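Local coordinates for putative hemin transport system, substrate-binding protein (Burkholderia cenocepacia J2315, PDB 5GIZ), which binds heme in the periplasm and probably hands it to a membrane transporter as part of a bacterial heme-acquisition system, at residues 164-167 / 168-172; 241-244 / 245-249. All coordinates share one frame; numbering follows the deposited sequence. Where two conformers were deposited one is given.

Contact 1. Residues 164-167 / 168-172; sequences LVAG and QRTAA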
loop_
_atom_site.group_PDB
_atom_site.type_symbol
_atom_site.label_atom_id
_atom_site.label_comp_id
_atom_site.label_asym_id
_atom_site.label_seq_id
_atom_site.Cartn_x
_atom_site.Cartn_y
_atom_site.Cartn_z
ATOM N N LEU A 164 -5.928 -10.546 12.574
ATOM C CA LEU A 164 -4.520 -10.591 12.142
ATOM C C LEU A 164 -4.003 -9.146 12.146
ATOM O O LEU A 164 -4.597 -8.298 11.483
ATOM C CB LEU A 164 -4.447 -11.201 10.747
ATOM C CG LEU A 164 -3.044 -11.468 10.214
ATOM C CD1 LEU A 164 -2.470 -12.701 10.892
ATOM C CD2 LEU A 164 -3.053 -11.649 8.711
ATOM N N VAL A 165 -2.916 -8.895 12.884
ATOM C CA VAL A 165 -2.472 -7.526 13.154
ATOM C C VAL A 165 -1.016 -7.300 12.752
ATOM O O VAL A 165 -0.237 -8.239 12.700
ATOM C CB VAL A 165 -2.679 -7.158 14.638
ATOM C CG1 VAL A 165 -4.153 -7.268 14.978
ATOM C CG2 VAL A 165 -1.824 -8.054 15.553
ATOM N N ALA A 166 -0.680 -6.046 12.443
ATOM C CA ALA A 166 0.633 -5.668 11.950
ATOM C C ALA A 166 1.609 -5.325 13.079
ATOM O O ALA A 166 1.327 -4.511 13.948
ATOM C CB ALA A 166 0.506 -4.488 11.016
ATOM N N GLY A 167 2.754 -6.001 13.036
ATOM C CA GLY A 167 3.888 -5.657 13.863
ATOM C C GLY A 167 4.846 -4.768 13.087
ATOM O O GLY A 167 4.433 -3.941 12.280
ATOM N N GLN A 168 6.135 -4.897 13.382
ATOM C CA GLN A 168 7.122 -4.104 12.693
ATOM C C GLN A 168 7.425 -4.663 11.292
ATOM O O GLN A 168 6.975 -5.763 10.927
ATOM C CB GLN A 168 8.366 -3.981 13.564
ATOM C CG GLN A 168 8.189 -2.979 14.719
ATOM C CD GLN A 168 7.163 -3.383 15.765
ATOM O OE1 GLN A 168 7.357 -4.317 16.553
ATOM N NE2 GLN A 168 6.042 -2.648 15.789
ATOM N N ARG A 169 8.182 -3.886 10.517
ATOM C CA ARG A 169 8.566 -4.249 9.137
ATOM C C ARG A 169 7.341 -4.421 8.272
ATOM O O ARG A 169 7.340 -5.188 7.298
ATOM C CB ARG A 169 9.401 -5.521 9.074
ATOM C CG ARG A 169 10.742 -5.419 9.772
ATOM C CD ARG A 169 11.465 -6.697 9.398
ATOM N NE ARG A 169 12.777 -6.873 10.015
ATOM C CZ ARG A 169 13.916 -6.990 9.337
ATOM N NH1 ARG A 169 13.943 -6.940 8.002
ATOM N NH2 ARG A 169 15.040 -7.157 10.007
ATOM N N THR A 170 6.289 -3.660 8.592
ATOM C CA THR A 170 5.057 -3.667 7.784
ATOM C C THR A 170 4.773 -2.252 7.247
ATOM O O THR A 170 5.179 -1.218 7.813
ATOM C CB THR A 170 3.821 -4.137 8.544
ATOM O OG1 THR A 170 3.605 -3.253 9.659
ATOM C CG2 THR A 170 3.975 -5.531 9.019
ATOM N N ALA A 171 3.959 -2.210 6.180
ATOM C CA ALA A 171 3.486 -0.941 5.637
ATOM C C ALA A 171 2.704 -0.195 6.712
ATOM O O ALA A 171 2.845 1.003 6.873
ATOM C CB ALA A 171 2.582 -1.192 4.415
ATOM N N ALA A 172 1.807 -0.911 7.403
ATOM C CA ALA A 172 0.984 -0.288 8.419
ATOM C C ALA A 172 1.807 0.354 9.550
ATOM O O ALA A 172 1.510 1.457 9.984
ATOM C CB ALA A 172 0.013 -1.309 9.008
#
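Gly167 O and Thr170 OG1 meet across the turn that leads from strand 162-166 into helix 171-178, a worked example of how an N-cap threonine can tie a helix start to the strand before it. The turn lies in the C-terminal lobe of a two-lobed periplasmic binding protein. Gln168 opens it by folding back on Gly167: the side chain bends at chi2 (66°), which brings NE2 within 3.6 Å of Gly167 C. The amide is gripped at both ends, OE1 by Gly187 N and NE2 by Met185 O and Asp173 OD1, so its rotation is fixed. Arg169 then takes a left-handed backbone conformation that turns the chain, while its side chain leads outward to a salt bridge with Asp189. Thr170 does the tying. Its OG1 sits between the backbone N and the carbonyl carbon (chi1 60°), from where the hydroxyl donates to Gly167 O at 2.8 Å. The donor stands 29° from the carbonyl plane. With its proton spent on this bond, OG1 accepts from Asp173 N, capping the first turn of the helix. The methyl of Ala166 lies against the Thr170 hydroxyl, CB 3.6 Å from OG1, and also touches Tyr191. Ala171 faces away from the strand, and both it and Ala172 belong to heme sites seen in this protein. Ala172 turns toward the strand, and its CB rests 3.8 Å from Ala166 CB.

Contact 2. Residues 241-244 / 245-249; sequences VSLD and ALFLL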
loop_
_atom_site.group_PDB
_atom_site.type_symbol
_atom_site.label_atom_id
_atom_site.label_comp_id
_atom_site.label_asym_id
_atom_site.label_seq_id
_atom_site.Cartn_x
_atom_site.Cartn_y
_atom_site.Cartn_z
ATOM N N VAL A 241 -10.897 3.907 12.764
ATOM C CA VAL A 241 -10.608 4.623 11.526
ATOM C C VAL A 241 -10.457 3.609 10.404
ATOM O O VAL A 241 -9.728 2.629 10.549
ATOM C CB VAL A 241 -9.292 5.406 11.620
ATOM C CG1 VAL A 241 -8.863 5.943 10.281
ATOM C CG2 VAL A 241 -9.489 6.544 12.625
ATOM N N SER A 242 -11.163 3.845 9.311
ATOM C CA SER A 242 -10.999 3.023 8.104
ATOM C C SER A 242 -10.379 3.852 6.991
ATOM O O SER A 242 -10.585 5.068 6.942
ATOM C CB SER A 242 -12.340 2.405 7.686
ATOM O OG SER A 242 -13.309 3.368 7.380
ATOM N N LEU A 243 -9.652 3.182 6.100
ATOM C CA LEU A 243 -9.187 3.763 4.870
ATOM C C LEU A 243 -9.038 2.626 3.836
ATOM O O LEU A 243 -8.764 1.484 4.182
ATOM C CB LEU A 243 -7.879 4.571 5.098
ATOM C CG LEU A 243 -7.443 5.493 3.965
ATOM C CD1 LEU A 243 -8.433 6.610 3.724
ATOM C CD2 LEU A 243 -6.101 6.112 4.282
ATOM N N ASP A 244 -9.168 2.978 2.591
ATOM C CA ASP A 244 -8.938 2.026 1.505
ATOM C C ASP A 244 -7.571 1.394 1.559
ATOM O O ASP A 244 -6.597 2.107 1.775
ATOM C CB ASP A 244 -9.111 2.811 0.213
ATOM C CG ASP A 244 -8.719 2.080 -0.975
ATOM O OD1 ASP A 244 -9.546 1.265 -1.512
ATOM O OD2 ASP A 244 -7.617 2.290 -1.448
ATOM N N ALA A 245 -7.466 0.079 1.398
ATOM C CA ALA A 245 -6.213 -0.612 1.622
ATOM C C ALA A 245 -5.098 -0.133 0.676
ATOM O O ALA A 245 -3.964 0.064 1.128
ATOM C CB ALA A 245 -6.386 -2.105 1.395
ATOM N N LEU A 246 -5.359 -0.020 -0.617
ATOM C CA LEU A 246 -4.312 0.385 -1.539
ATOM C C LEU A 246 -3.785 1.790 -1.233
ATOM O O LEU A 246 -2.584 2.025 -1.189
ATOM C CB LEU A 246 -4.754 0.288 -2.979
ATOM C CG LEU A 246 -3.762 0.827 -4.035
ATOM C CD1 LEU A 246 -2.488 0.026 -4.025
ATOM C CD2 LEU A 246 -4.447 0.758 -5.390
ATOM N N PHE A 247 -4.691 2.691 -0.944
ATOM C CA PHE A 247 -4.344 4.061 -0.623
ATOM C C PHE A 247 -3.539 4.092 0.669
ATOM O O PHE A 247 -2.503 4.742 0.745
ATOM C CB PHE A 247 -5.657 4.852 -0.475
ATOM C CG PHE A 247 -5.525 6.311 -0.123
ATOM C CD1 PHE A 247 -4.521 7.103 -0.611
ATOM C CD2 PHE A 247 -6.515 6.903 0.570
ATOM C CE1 PHE A 247 -4.472 8.442 -0.351
ATOM C CE2 PHE A 247 -6.454 8.262 0.858
ATOM C CZ PHE A 247 -5.366 9.002 0.440
ATOM N N LEU A 248 -4.008 3.397 1.696
ATOM C CA LEU A 248 -3.321 3.421 2.994
ATOM C C LEU A 248 -1.943 2.770 2.916
ATOM O O LEU A 248 -0.941 3.315 3.432
ATOM C CB LEU A 248 -4.194 2.682 4.028
ATOM C CG LEU A 248 -3.612 2.512 5.425
ATOM C CD1 LEU A 248 -3.280 3.814 6.111
ATOM C CD2 LEU A 248 -4.560 1.655 6.269
ATOM N N LEU A 249 -1.857 1.578 2.316
ATOM C CA LEU A 249 -0.698 0.684 2.504
ATOM C C LEU A 249 0.218 0.592 1.299
ATOM O O LEU A 249 1.273 -0.055 1.400
ATOM C CB LEU A 249 -1.173 -0.721 2.849
ATOM C CG LEU A 249 -2.033 -0.878 4.110
ATOM C CD1 LEU A 249 -2.666 -2.266 4.142
ATOM C CD2 LEU A 249 -1.234 -0.553 5.360
HETATM O O HOH W 1 -7.959 -0.696 -1.883
#
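Leu243 packs against Phe247 and Leu248 while Asp244 caps the same helix, so an N-cap and, in the Leu243 conformer described, a hydrophobic staple occur side by side where strand 240-243 turns into helix 245-249. The packed side belongs to Leu243. In this one of its two deposited conformers it reaches Phe247 with CD1, 3.7 Å from CD2 of the ring, and with its other methyl, CD2, it lies 3.9 Å from Leu248 CB. This second pair, joining the residue before the cap to the fourth residue of the helix, meets the definition of the staple. Helix 255-269 covers Phe247 through Ala258 and Thr261.

The looser side is polar. With CG swung anti to the backbone N (chi1 171°), the carboxylate of Asp244 comes over the open end of the helix, where OD2 accepts from Phe247 N at 3.0 Å. A water bridges OD1 to Leu246 N, giving that backbone N-H a partner at the helix start, and the Leu246 side chain leads away toward Thr40, Tyr41 and the heme-site Gly13. The helix itself closes behind the cap: Leu248 N donates to Asp244 O over 2.9 Å, with an angle of 164° at the hydrogen.

How the contacts relate
Contact 1 closes well before contact 2 opens, yet their centres lie 14 Å apart and they touch directly. Each follows a strand of one mixed sheet, 162-166 and 240-243, which are separated by strands 151-159 and 206-210, and each hands its strand over to a helix through a capped start. The two helices meet where Ala171 CB packs 3.5 Å from Leu249 O and Leu249 CD2 approaches Ala172 N. Because Ala171 and Ala172 contact heme in bound forms, helix 245-249, through Leu249, probably helps to back part of that surface; the pair is consistent with two sheet-to-helix turns together bordering the heme site, with helix 245-249 also reaching the N-terminal lobe.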